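PDB 5LQ5: probable ABC transporter phosphite binding protein PhnD1 from Prochlorococcus marinus str. MIT 9301, which binds inorganic phosphite strongly, and methylphosphonate and phosphate only very weakly, probably as the solute-binding component of an ABC transporter. Local coordinates for residues Q14-D17 with V18-K21; S67-Q70 with A71-Q74; P133-F136 with L137-G141; G212-E215 with N216-E220. All coordinates share one frame; numbering follows the deposited sequence.

The four interactions follow one another along the chain, each a local contact within or at the end of one helix. Three belong to the lobe built on the six-stranded sheet: interaction 1 opens helix 16-34, between strands 5-10 and 37-40; interaction 2 lies in helix 65-74, after strand 60-63; interaction 4 forms the short helix 214-218, after strand 207-210. Interaction 3 ends helix 127-139 of the other lobe, with its five-stranded sheet, and its centre is 43 Å from that of interaction 4. None touches another. Interactions 1 to 3 sit on helices that start near the phosphite held between the lobes, whereas interaction 4 is a peripheral helix, 27 Å from the chain's centre.

Interaction 1. Residues Q14-D17 with V18-K21; sequences QNQD and VLDK
Q16 and D20, one helical turn apart, meet with their side chains at about a right angle, and a single hydrogen bond joins the two side chains. The Q16 amide reaches D20 because CG stands opposite the backbone N (chi1 -166°) and the chain then bends about the CB-CG bond, which turns NE2 along the helix. NE2 gives a hydrogen bond of 2.9 Å to D20 OD1, nearly straight at 169°. The donor leaves almost within the amide plane of Q16 but comes down on the carboxylate from above its plane, the two planes being 52° apart. On its other branch the amide lies across L19, with Q16 OE1 3.6 Å from L19 CD1; that methyl also lies 3.4 Å from Q14 O.

Beneath this pair the first helical turn closes in the regular way: L19 N bonds to N15 O and D20 N to Q16 O, at 2.8 Å. D17 turns its carboxylate back over its own backbone, and OD1 makes a weak hydrogen bond to V18 N at 3.0 Å. N15 is the N-cap residue; its backbone N is held by D159, across the cleft in the other lobe.

Q16 NE2 has a second partner in Y40 OH, so one amide nitrogen ties the first turn of helix 16-34 to strand 37-40, within the beta-alpha-beta unit that strand 5-10 begins. A leucine at Q16 would probably leave D20 OD1 and Y40 OH without this shared mate. With a neutral amide as partner, the D20 carboxylate is probably steadied while its charge is left largely uncancelled by this bond.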
ATOM      1  N   GLN A  14      -3.290  -6.392  -2.113  1.00 17.38           N
ATOM      2  CA  GLN A  14      -4.043  -7.482  -1.490  1.00 20.07           C
ATOM      3  C   GLN A  14      -4.719  -8.306  -2.591  1.00 18.85           C
ATOM      4  O   GLN A  14      -4.739  -7.902  -3.736  1.00 18.85           O
ATOM      5  CB  GLN A  14      -5.085  -6.897  -0.505  1.00 21.90           C
ATOM      6  CG  GLN A  14      -4.407  -6.268   0.703  1.00 24.35           C
ATOM      7  CD  GLN A  14      -5.359  -5.418   1.489  1.00 32.19           C
ATOM      8  OE1 GLN A  14      -5.434  -4.204   1.325  1.00 41.81           O
ATOM      9  NE2 GLN A  14      -6.071  -6.043   2.335  1.00 28.38           N
ATOM     10  N   ASN A  15      -5.300  -9.443  -2.230  1.00 20.06           N
ATOM     11  CA  ASN A  15      -5.998 -10.271  -3.175  1.00 20.06           C
ATOM     12  C   ASN A  15      -7.132  -9.503  -3.853  1.00 19.17           C
ATOM     13  O   ASN A  15      -7.775  -8.619  -3.244  1.00 19.46           O
ATOM     14  CB  ASN A  15      -6.548 -11.525  -2.512  1.00 21.39           C
ATOM     15  CG  ASN A  15      -5.456 -12.485  -2.059  1.00 20.02           C
ATOM     16  OD1 ASN A  15      -4.345 -12.531  -2.614  1.00 23.49           O
ATOM     17  ND2 ASN A  15      -5.766 -13.254  -1.075  1.00 25.30           N
ATOM     18  N   GLN A  16      -7.373  -9.849  -5.111  1.00 19.59           N
ATOM     19  CA  GLN A  16      -8.351  -9.120  -5.927  1.00 19.92           C
ATOM     20  C   GLN A  16      -9.774  -9.110  -5.354  1.00 19.80           C
ATOM     21  O   GLN A  16     -10.510  -8.117  -5.516  1.00 21.51           O
ATOM     22  CB  GLN A  16      -8.324  -9.591  -7.379  1.00 22.47           C
ATOM     23  CG  GLN A  16      -9.055  -8.666  -8.340  1.00 21.68           C
ATOM     24  CD  GLN A  16      -8.402  -7.307  -8.409  1.00 21.83           C
ATOM     25  OE1 GLN A  16      -7.181  -7.197  -8.535  1.00 24.13           O
ATOM     26  NE2 GLN A  16      -9.199  -6.268  -8.295  1.00 22.65           N
ATOM     27  N   ASP A  17     -10.163 -10.189  -4.684  1.00 21.66           N
ATOM     28  CA  ASP A  17     -11.496 -10.215  -4.037  1.00 26.80           C
ATOM     29  C   ASP A  17     -11.735  -9.055  -3.023  1.00 27.05           C
ATOM     30  O   ASP A  17     -12.797  -8.422  -2.988  1.00 26.48           O
ATOM     31  CB  ASP A  17     -11.846 -11.602  -3.466  1.00 25.08           C
ATOM     32  CG  ASP A  17     -10.984 -12.051  -2.273  1.00 42.37           C
ATOM     33  OD1 ASP A  17      -9.817 -11.648  -2.134  1.00 31.59           O
ATOM     34  OD2 ASP A  17     -11.482 -12.885  -1.477  1.00 52.80           O
ATOM     35  N   VAL A  18     -10.721  -8.783  -2.224  1.00 22.35           N
ATOM     36  CA  VAL A  18     -10.713  -7.678  -1.255  1.00 25.42           C
ATOM     37  C   VAL A  18     -10.763  -6.342  -1.999  1.00 23.64           C
ATOM     38  O   VAL A  18     -11.505  -5.437  -1.645  1.00 22.51           O
ATOM     39  CB  VAL A  18      -9.455  -7.742  -0.338  1.00 30.90           C
ATOM     40  CG1 VAL A  18      -9.341  -6.502   0.552  1.00 30.20           C
ATOM     41  CG2 VAL A  18      -9.485  -9.017   0.503  1.00 35.97           C
ATOM     42  N   LEU A  19      -9.935  -6.213  -3.021  1.00 19.81           N
ATOM     43  CA  LEU A  19      -9.843  -4.957  -3.780  1.00 21.27           C
ATOM     44  C   LEU A  19     -11.144  -4.644  -4.488  1.00 21.04           C
ATOM     45  O   LEU A  19     -11.632  -3.511  -4.435  1.00 21.91           O
ATOM     46  CB  LEU A  19      -8.716  -5.001  -4.824  1.00 19.98           C
ATOM     47  CG  LEU A  19      -7.311  -5.268  -4.303  1.00 20.42           C
ATOM     48  CD1 LEU A  19      -6.378  -5.472  -5.493  1.00 21.75           C
ATOM     49  CD2 LEU A  19      -6.819  -4.186  -3.397  1.00 23.89           C
ATOM     50  N   ASP A  20     -11.700  -5.657  -5.151  1.00 21.40           N
ATOM     51  CA  ASP A  20     -12.984  -5.486  -5.853  1.00 24.78           C
ATOM     52  C   ASP A  20     -14.056  -4.971  -4.891  1.00 25.81           C
ATOM     53  O   ASP A  20     -14.773  -4.008  -5.172  1.00 27.39           O
ATOM     54  CB  ASP A  20     -13.471  -6.819  -6.403  1.00 27.57           C
ATOM     55  CG  ASP A  20     -12.771  -7.245  -7.675  1.00 32.22           C
ATOM     56  OD1 ASP A  20     -12.069  -6.442  -8.310  1.00 31.56           O
ATOM     57  OD2 ASP A  20     -12.948  -8.431  -8.054  1.00 35.15           O
ATOM     58  N   LYS A  21     -14.169  -5.621  -3.742  1.00 22.35           N
ATOM     59  CA  LYS A  21     -15.213  -5.245  -2.766  1.00 28.45           C
ATOM     60  C   LYS A  21     -15.065  -3.794  -2.286  1.00 29.56           C
ATOM     61  O   LYS A  21     -16.026  -3.016  -2.325  1.00 31.18           O
ATOM     62  CB  LYS A  21     -15.225  -6.197  -1.564  1.00 30.81           C
ATOM     63  CG  LYS A  21     -16.529  -6.145  -0.781  1.00 39.29           C
ATOM     64  CD  LYS A  21     -16.463  -6.990   0.475  1.00 44.42           C
ATOM     65  CE  LYS A  21     -17.683  -6.705   1.341  1.00 72.45           C
ATOM     66  NZ  LYS A  21     -17.654  -7.427   2.637  1.00 68.72           N
TER

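Interaction 2. Residues S67-Q70 with A71-Q74; sequences SGVQ and ARLQ
R72 folds back along the preceding turn of its helix, and nearly every atom of its side chain passes the carbonyl of G68. The path begins at CB, 3.4 Å from G68 O, beside the backbone hydrogen bond that R72 N gives to the same oxygen at 3.0 Å. CG is equally near, again 3.4 Å from G68 O, and CD moves off slightly. A bend about the CG-CD bond (chi3 -70°) then returns the guanidinium to the helix. NE passes G68 O at 3.3 Å, but its N-H points too far aside for a hydrogen bond; the carbonyl lies over one face of the flat group, together with V69 CA. At the tip, NH1 packs on a methyl, V69 CG2, at 3.8 Å. The R72 side chain also touches H207 and V209 of strand 207-210, and Y260.

The other branch of V69 serves a different neighbour. V69 CG1 and L73 CD1 are 3.9 Å apart, and the two side chains lie side by side, pointing the same way, where both touch E264 of helix 261-269. Q70 NE2 instead leaves the helix for K272 O and N125 OD1.

At the start of this segment S67 OG makes a weak hydrogen bond to the backbone N of G64, a residue of the phosphite pocket. The arrangement is that of a helix following a sheet strand in a periplasmic binding protein, with its N-terminal end close to the bound anion and its later turns packed between sheet and flanking helices.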
ATOM      1  N   SER A  67       4.921   4.282  -4.589  1.00 16.11           N
ATOM      2  CA  SER A  67       4.274   4.296  -5.919  1.00 16.75           C
ATOM      3  C   SER A  67       3.566   5.646  -6.173  1.00 14.12           C
ATOM      4  O   SER A  67       3.491   6.120  -7.326  1.00 16.84           O
ATOM      5  CB  SER A  67       3.286   3.113  -6.028  1.00 15.01           C
ATOM      6  OG  SER A  67       2.395   2.996  -4.916  1.00 14.90           O
ATOM      7  N   GLY A  68       3.054   6.276  -5.117  1.00 16.66           N
ATOM      8  CA  GLY A  68       2.462   7.596  -5.278  1.00 16.16           C
ATOM      9  C   GLY A  68       3.489   8.678  -5.630  1.00 17.33           C
ATOM     10  O   GLY A  68       3.248   9.542  -6.477  1.00 18.80           O
ATOM     11  N   VAL A  69       4.660   8.602  -5.000  1.00 16.77           N
ATOM     12  CA  VAL A  69       5.807   9.468  -5.366  1.00 17.64           C
ATOM     13  C   VAL A  69       6.193   9.248  -6.829  1.00 19.87           C
ATOM     14  O   VAL A  69       6.316  10.187  -7.602  1.00 19.52           O
ATOM     15  CB  VAL A  69       6.986   9.243  -4.431  1.00 20.02           C
ATOM     16  CG1 VAL A  69       8.267   9.863  -5.000  1.00 22.40           C
ATOM     17  CG2 VAL A  69       6.677   9.816  -3.050  1.00 20.67           C
ATOM     18  N   GLN A  70       6.312   7.986  -7.225  1.00 16.86           N
ATOM     19  CA  GLN A  70       6.664   7.653  -8.604  1.00 17.51           C
ATOM     20  C   GLN A  70       5.626   8.230  -9.577  1.00 18.29           C
ATOM     21  O   GLN A  70       5.975   8.834 -10.612  1.00 19.18           O
ATOM     22  CB  GLN A  70       6.746   6.121  -8.818  1.00 17.64           C
ATOM     23  CG  GLN A  70       7.905   5.430  -8.059  1.00 19.02           C
ATOM     24  CD  GLN A  70       7.797   3.914  -8.045  1.00 21.19           C
ATOM     25  OE1 GLN A  70       6.696   3.363  -8.099  1.00 19.45           O
ATOM     26  NE2 GLN A  70       8.915   3.241  -7.973  1.00 22.01           N
ATOM     27  N   ALA A  71       4.358   7.995  -9.273  1.00 19.08           N
ATOM     28  CA  ALA A  71       3.290   8.482 -10.128  1.00 18.28           C
ATOM     29  C   ALA A  71       3.292   9.998 -10.297  1.00 18.86           C
ATOM     30  O   ALA A  71       3.080  10.502 -11.399  1.00 19.10           O
ATOM     31  CB  ALA A  71       1.928   8.015  -9.634  1.00 19.40           C
ATOM     32  N   ARG A  72       3.492  10.704  -9.191  1.00 18.50           N
ATOM     33  CA  ARG A  72       3.516  12.173  -9.217  1.00 19.46           C
ATOM     34  C   ARG A  72       4.761  12.761  -9.911  1.00 20.83           C
ATOM     35  O   ARG A  72       4.686  13.818 -10.522  1.00 22.93           O
ATOM     36  CB  ARG A  72       3.278  12.699  -7.793  1.00 21.35           C
ATOM     37  CG  ARG A  72       1.823  12.492  -7.398  1.00 24.78           C
ATOM     38  CD  ARG A  72       1.391  12.985  -6.037  1.00 32.90           C
ATOM     39  NE  ARG A  72       1.945  12.194  -4.917  1.00 32.70           N
ATOM     40  CZ  ARG A  72       3.016  12.557  -4.221  1.00 27.73           C
ATOM     41  NH1 ARG A  72       3.437  11.792  -3.221  1.00 29.17           N
ATOM     42  NH2 ARG A  72       3.668  13.684  -4.516  1.00 35.21           N
ATOM     43  N   LEU A  73       5.871  12.045  -9.879  1.00 19.67           N
ATOM     44  CA  LEU A  73       7.039  12.441 -10.633  1.00 21.23           C
ATOM     45  C   LEU A  73       6.810  12.273 -12.147  1.00 21.31           C
ATOM     46  O   LEU A  73       7.206  13.118 -12.935  1.00 22.66           O
ATOM     47  CB  LEU A  73       8.275  11.667 -10.180  1.00 21.71           C
ATOM     48  CG  LEU A  73       8.831  12.056  -8.812  1.00 22.82           C
ATOM     49  CD1 LEU A  73       9.842  11.007  -8.358  1.00 22.88           C
ATOM     50  CD2 LEU A  73       9.447  13.477  -8.816  1.00 24.48           C
ATOM     51  N   GLN A  74       6.191  11.155 -12.535  1.00 20.54           N
ATOM     52  CA  GLN A  74       5.902  10.822 -13.946  1.00 21.93           C
ATOM     53  C   GLN A  74       4.761  11.639 -14.524  1.00 24.13           C
ATOM     54  O   GLN A  74       4.639  11.779 -15.717  1.00 25.96           O
ATOM     55  CB  GLN A  74       5.573   9.335 -14.105  1.00 25.41           C
ATOM     56  CG  GLN A  74       6.733   8.377 -13.882  1.00 29.61           C
ATOM     57  CD  GLN A  74       6.553   7.091 -14.674  1.00 44.49           C
ATOM     58  OE1 GLN A  74       5.438   6.663 -14.896  1.00 34.64           O
ATOM     59  NE2 GLN A  74       7.647   6.504 -15.138  1.00 94.47           N
TER

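Interaction 3. Residues P133-F136 with L137-G141; sequences PEYF and LNQAG
The amide of Q139 touches two aromatic rings, those of Y135 and F136, and turns a different atom to each. Its OE1 lies at the edge of the F136 ring, in the ring plane and 3.6 Å from F136 CD1, where the weakly positive rim of C-H groups probably suits an oxygen. NE2 approaches the Y135 ring obliquely, 3.5 Å from Y135 OH, with ring and amide planes 36° apart. Q139 can reach both because its CG lies opposite its carbonyl carbon (chi1 -77°), sending the chain back along the helix.

On another side of the helix L137 closes over the turn before it: L137 CD1 is 3.4 Å from P133 O, which also takes the hydrogen bond of L137 N at 2.8 Å. P133 and L137 both press on F94 and F121 of the sheet. N138 folds its amide over the backbone, with CG 3.2 Å from E134 O, while the E134 carboxylate turns to a salt bridge with R130. An alanine at N138 would remove the amide and would probably open a gap over the E134 carbonyl and beside L270.

After A140, G141 turns out of the helix with positive phi and two bonds back into the last turn, one of them from its N to N138 O at 3.0 Å. This Schellman motif ends the helix of a beta-alpha-beta unit between strands 119-121 and 153-154, whose opposite, N-terminal end carries the phosphite-pocket residues T127 and S128.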
ATOM      1  N   PRO A 133      11.183  -2.112   4.651  1.00 16.91           N
ATOM      2  CA  PRO A 133      11.876  -3.323   5.133  1.00 16.82           C
ATOM      3  C   PRO A 133      13.343  -3.414   4.728  1.00 18.09           C
ATOM      4  O   PRO A 133      14.208  -3.723   5.583  1.00 19.00           O
ATOM      5  CB  PRO A 133      11.032  -4.451   4.539  1.00 18.31           C
ATOM      6  CG  PRO A 133       9.624  -3.894   4.623  1.00 19.58           C
ATOM      7  CD  PRO A 133       9.800  -2.453   4.207  1.00 16.86           C
ATOM      8  N   GLU A 134      13.645  -3.113   3.462  1.00 17.26           N
ATOM      9  CA  GLU A 134      15.037  -3.121   2.986  1.00 18.31           C
ATOM     10  C   GLU A 134      15.898  -2.059   3.710  1.00 17.30           C
ATOM     11  O   GLU A 134      17.035  -2.336   4.111  1.00 20.09           O
ATOM     12  CB  GLU A 134      15.151  -2.970   1.462  1.00 19.49           C
ATOM     13  CG  GLU A 134      16.584  -3.193   0.976  1.00 21.28           C
ATOM     14  CD  GLU A 134      16.761  -3.413  -0.523  1.00 27.58           C
ATOM     15  OE1 GLU A 134      15.794  -3.333  -1.294  1.00 25.21           O
ATOM     16  OE2 GLU A 134      17.922  -3.644  -0.933  1.00 26.66           O
ATOM     17  N   TYR A 135      15.352  -0.854   3.833  1.00 17.52           N
ATOM     18  CA  TYR A 135      16.007   0.210   4.590  1.00 21.72           C
ATOM     19  C   TYR A 135      16.397  -0.249   5.997  1.00 22.24           C
ATOM     20  O   TYR A 135      17.533  -0.048   6.429  1.00 21.59           O
ATOM     21  CB  TYR A 135      15.097   1.457   4.626  1.00 21.99           C
ATOM     22  CG  TYR A 135      15.623   2.657   5.344  1.00 23.31           C
ATOM     23  CD1 TYR A 135      16.598   3.464   4.761  1.00 22.72           C
ATOM     24  CD2 TYR A 135      15.074   3.044   6.544  1.00 24.61           C
ATOM     25  CE1 TYR A 135      17.052   4.595   5.415  1.00 25.37           C
ATOM     26  CE2 TYR A 135      15.495   4.173   7.203  1.00 32.89           C
ATOM     27  CZ  TYR A 135      16.474   4.946   6.629  1.00 26.97           C
ATOM     28  OH  TYR A 135      16.873   6.060   7.301  1.00 36.27           O
ATOM     29  N   PHE A 136      15.453  -0.852   6.701  1.00 19.71           N
ATOM     30  CA  PHE A 136      15.689  -1.319   8.087  1.00 20.02           C
ATOM     31  C   PHE A 136      16.663  -2.488   8.159  1.00 22.42           C
ATOM     32  O   PHE A 136      17.565  -2.529   9.019  1.00 23.44           O
ATOM     33  CB  PHE A 136      14.396  -1.630   8.810  1.00 20.59           C
ATOM     34  CG  PHE A 136      13.478  -0.445   8.977  1.00 21.66           C
ATOM     35  CD1 PHE A 136      13.921   0.758   9.524  1.00 26.91           C
ATOM     36  CD2 PHE A 136      12.165  -0.547   8.565  1.00 23.75           C
ATOM     37  CE1 PHE A 136      13.049   1.833   9.659  1.00 30.18           C
ATOM     38  CE2 PHE A 136      11.290   0.519   8.697  1.00 23.77           C
ATOM     39  CZ  PHE A 136      11.723   1.715   9.243  1.00 23.49           C
ATOM     40  N   LEU A 137      16.516  -3.422   7.224  1.00 19.23           N
ATOM     41  CA  LEU A 137      17.468  -4.543   7.105  1.00 21.67           C
ATOM     42  C   LEU A 137      18.891  -4.005   6.961  1.00 22.23           C
ATOM     43  O   LEU A 137      19.831  -4.413   7.664  1.00 23.55           O
ATOM     44  CB  LEU A 137      17.133  -5.437   5.911  1.00 20.07           C
ATOM     45  CG  LEU A 137      15.979  -6.409   6.165  1.00 22.13           C
ATOM     46  CD1 LEU A 137      15.359  -6.879   4.861  1.00 20.74           C
ATOM     47  CD2 LEU A 137      16.440  -7.607   6.978  1.00 21.17           C
ATOM     48  N   ASN A 138      19.042  -3.055   6.052  1.00 21.29           N
ATOM     49  CA  ASN A 138      20.344  -2.429   5.775  1.00 22.94           C
ATOM     50  C   ASN A 138      20.926  -1.738   6.999  1.00 24.51           C
ATOM     51  O   ASN A 138      22.118  -1.819   7.247  1.00 26.51           O
ATOM     52  CB  ASN A 138      20.269  -1.446   4.611  1.00 23.26           C
ATOM     53  CG  ASN A 138      20.074  -2.105   3.251  1.00 24.30           C
ATOM     54  OD1 ASN A 138      20.077  -3.335   3.071  1.00 26.17           O
ATOM     55  ND2 ASN A 138      19.852  -1.272   2.281  1.00 21.48           N
ATOM     56  N   GLN A 139      20.075  -1.108   7.786  1.00 21.81           N
ATOM     57  CA  GLN A 139      20.520  -0.468   9.039  1.00 27.96           C
ATOM     58  C   GLN A 139      21.062  -1.486  10.032  1.00 30.66           C
ATOM     59  O   GLN A 139      21.996  -1.191  10.763  1.00 31.28           O
ATOM     60  CB  GLN A 139      19.389   0.312   9.672  1.00 27.15           C
ATOM     61  CG  GLN A 139      19.138   1.649   8.975  1.00 28.36           C
ATOM     62  CD  GLN A 139      18.140   2.519   9.700  1.00 47.18           C
ATOM     63  OE1 GLN A 139      17.189   2.026  10.312  1.00 42.24           O
ATOM     64  NE2 GLN A 139      18.348   3.832   9.635  1.00 49.28           N
ATOM     65  N   ALA A 140      20.477  -2.680  10.017  1.00 27.32           N
ATOM     66  CA  ALA A 140      20.982  -3.860  10.807  1.00 26.92           C
ATOM     67  C   ALA A 140      22.208  -4.605  10.210  1.00 28.47           C
ATOM     68  O   ALA A 140      22.665  -5.612  10.769  1.00 31.82           O
ATOM     69  CB  ALA A 140      19.853  -4.857  10.998  1.00 28.25           C
ATOM     70  N   GLY A 141      22.715  -4.127   9.081  1.00 24.55           N
ATOM     71  CA  GLY A 141      23.817  -4.784   8.363  1.00 30.86           C
ATOM     72  C   GLY A 141      23.436  -5.954   7.491  1.00 27.59           C
ATOM     73  O   GLY A 141      24.316  -6.710   7.069  1.00 31.90           O
TER

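Interaction 4. Residues G212-E215 with N216-E220; sequences GDLE and NRFGE
A short surface helix, 214-218, joins D213 and L214 to R217 and F218 and is stopped by G219, whose positive phi (103°) ends the helical run. L214 O is the shared acceptor of the turn. F218 N reaches it at 2.8 Å almost in line with the carbonyl, whereas R217 N, at 3.1 Å, comes from well above the carbonyl plane. G219 N adds a bond to E215 O. At these backbone angles a CB on G219 would probably be jammed against F218 O. G219 O lies 3.3 Å from E215 CG.

The R217 chain bends twice to lie alongside this turn. Its guanidinium has F218 CE2 3.4 Å above one face, offset toward the rim, while NH1 is 3.5 Å from L214 CD2. At its edge, in plane, stands D213 OD1, which forms a long salt bridge to NH1 at 4.0 Å; the carboxylate plane is turned 62° from that of the guanidinium.

The stronger partners of R217 lie outside: D59 forms a salt bridge with NH1, and P3 O accepts from NE. Ring stacking of F218 on F222 and the bond from E215 to T223 tie the short helix to helix 222-231. D213 OD1 is buried without a hydrogen-bond partner in the model, so the more distant pull of R217 probably offsets part of its charge, although the arginine is held mainly by D59.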
ATOM      1  N   GLY A 212      -4.679  16.190 -12.381  1.00 26.34           N
ATOM      2  CA  GLY A 212      -4.723  17.647 -12.285  1.00 29.67           C
ATOM      3  C   GLY A 212      -5.709  18.308 -13.212  1.00 31.56           C
ATOM      4  O   GLY A 212      -5.968  19.499 -13.079  1.00 40.30           O
ATOM      5  N   ASP A 213      -6.259  17.551 -14.153  1.00 29.02           N
ATOM      6  CA  ASP A 213      -7.122  18.139 -15.205  1.00 40.83           C
ATOM      7  C   ASP A 213      -8.599  17.836 -15.120  1.00 38.16           C
ATOM      8  O   ASP A 213      -9.331  17.948 -16.127  1.00 35.73           O
ATOM      9  CB  ASP A 213      -6.616  17.742 -16.589  1.00 52.05           C
ATOM     10  CG  ASP A 213      -6.562  16.224 -16.803  1.00 75.34           C
ATOM     11  OD1 ASP A 213      -7.431  15.456 -16.318  1.00 52.48           O
ATOM     12  OD2 ASP A 213      -5.617  15.779 -17.478  1.00111.23           O
ATOM     13  N   LEU A 214      -9.052  17.454 -13.939  1.00 27.68           N
ATOM     14  CA  LEU A 214     -10.420  16.992 -13.821  1.00 26.93           C
ATOM     15  C   LEU A 214     -11.472  18.049 -14.147  1.00 40.20           C
ATOM     16  O   LEU A 214     -12.523  17.705 -14.688  1.00 36.60           O
ATOM     17  CB  LEU A 214     -10.669  16.339 -12.466  1.00 31.38           C
ATOM     18  CG  LEU A 214      -9.799  15.083 -12.267  1.00 30.32           C
ATOM     19  CD1 LEU A 214     -10.115  14.501 -10.910  1.00 34.91           C
ATOM     20  CD2 LEU A 214      -9.998  14.021 -13.347  1.00 36.02           C
ATOM     21  N   GLU A 215     -11.163  19.309 -13.853  1.00 30.95           N
ATOM     22  CA  GLU A 215     -12.076  20.440 -14.156  1.00 36.50           C
ATOM     23  C   GLU A 215     -12.490  20.547 -15.618  1.00 52.28           C
ATOM     24  O   GLU A 215     -13.642  20.859 -15.903  1.00 42.61           O
ATOM     25  CB  GLU A 215     -11.497  21.773 -13.735  1.00 45.47           C
ATOM     26  CG  GLU A 215     -11.917  22.166 -12.341  1.00 57.31           C
ATOM     27  CD  GLU A 215     -11.023  21.553 -11.299  1.00 58.86           C
ATOM     28  OE1 GLU A 215      -9.800  21.525 -11.527  1.00 72.01           O
ATOM     29  OE2 GLU A 215     -11.530  21.096 -10.259  1.00 57.98           O
ATOM     30  N   ASN A 216     -11.561  20.277 -16.523  1.00 38.43           N
ATOM     31  CA  ASN A 216     -11.885  20.328 -17.960  1.00 46.46           C
ATOM     32  C   ASN A 216     -12.917  19.293 -18.403  1.00 58.37           C
ATOM     33  O   ASN A 216     -13.622  19.497 -19.377  1.00 50.96           O
ATOM     34  CB  ASN A 216     -10.638  20.167 -18.812  1.00 67.65           C
ATOM     35  CG  ASN A 216      -9.580  21.201 -18.495  1.00 77.22           C
ATOM     36  OD1 ASN A 216      -9.887  22.367 -18.228  1.00 59.16           O
ATOM     37  ND2 ASN A 216      -8.320  20.780 -18.528  1.00 64.99           N
ATOM     38  N   ARG A 217     -12.987  18.181 -17.691  1.00 38.93           N
ATOM     39  CA  ARG A 217     -13.959  17.120 -18.004  1.00 31.19           C
ATOM     40  C   ARG A 217     -15.219  17.189 -17.160  1.00 33.58           C
ATOM     41  O   ARG A 217     -16.299  16.827 -17.637  1.00 35.68           O
ATOM     42  CB  ARG A 217     -13.347  15.741 -17.802  1.00 37.68           C
ATOM     43  CG  ARG A 217     -12.163  15.455 -18.691  1.00 39.91           C
ATOM     44  CD  ARG A 217     -11.206  14.531 -17.971  1.00 44.08           C
ATOM     45  NE  ARG A 217     -11.850  13.267 -17.663  1.00 41.81           N
ATOM     46  CZ  ARG A 217     -11.267  12.287 -16.976  1.00 34.17           C
ATOM     47  NH1 ARG A 217     -10.028  12.449 -16.517  1.00 41.05           N
ATOM     48  NH2 ARG A 217     -11.938  11.174 -16.741  1.00 29.55           N
ATOM     49  N   PHE A 218     -15.068  17.616 -15.908  1.00 33.36           N
ATOM     50  CA  PHE A 218     -16.170  17.527 -14.914  1.00 30.47           C
ATOM     51  C   PHE A 218     -16.712  18.857 -14.401  1.00 32.89           C
ATOM     52  O   PHE A 218     -17.725  18.874 -13.690  1.00 40.32           O
ATOM     53  CB  PHE A 218     -15.764  16.623 -13.738  1.00 30.42           C
ATOM     54  CG  PHE A 218     -15.512  15.181 -14.148  1.00 30.41           C
ATOM     55  CD1 PHE A 218     -16.555  14.353 -14.509  1.00 31.88           C
ATOM     56  CD2 PHE A 218     -14.215  14.672 -14.209  1.00 31.80           C
ATOM     57  CE1 PHE A 218     -16.332  13.039 -14.890  1.00 36.34           C
ATOM     58  CE2 PHE A 218     -13.979  13.355 -14.586  1.00 26.98           C
ATOM     59  CZ  PHE A 218     -15.043  12.536 -14.937  1.00 26.25           C
ATOM     60  N   GLY A 219     -16.061  19.956 -14.780  1.00 42.22           N
ATOM     61  CA  GLY A 219     -16.507  21.305 -14.413  1.00 36.12           C
ATOM     62  C   GLY A 219     -15.718  21.950 -13.294  1.00 38.86           C
ATOM     63  O   GLY A 219     -15.101  21.274 -12.486  1.00 37.39           O
ATOM     64  N   GLU A 220     -15.767  23.274 -13.245  1.00 38.52           N
ATOM     65  CA  GLU A 220     -15.050  24.046 -12.218  1.00 32.28           C
ATOM     66  C   GLU A 220     -15.514  23.613 -10.832  1.00 32.28           C
ATOM     67  O   GLU A 220     -16.699  23.396 -10.611  1.00 40.56           O
ATOM     68  CB  GLU A 220     -15.254  25.568 -12.368  1.00 48.69           C
ATOM     69  CG  GLU A 220     -14.494  26.198 -13.530  1.00103.06           C
ATOM     70  CD  GLU A 220     -15.280  26.168 -14.822  1.00153.42           C
ATOM     71  OE1 GLU A 220     -15.862  25.093 -15.103  1.00110.80           O
ATOM     72  OE2 GLU A 220     -15.297  27.186 -15.549  1.00103.95           O
TER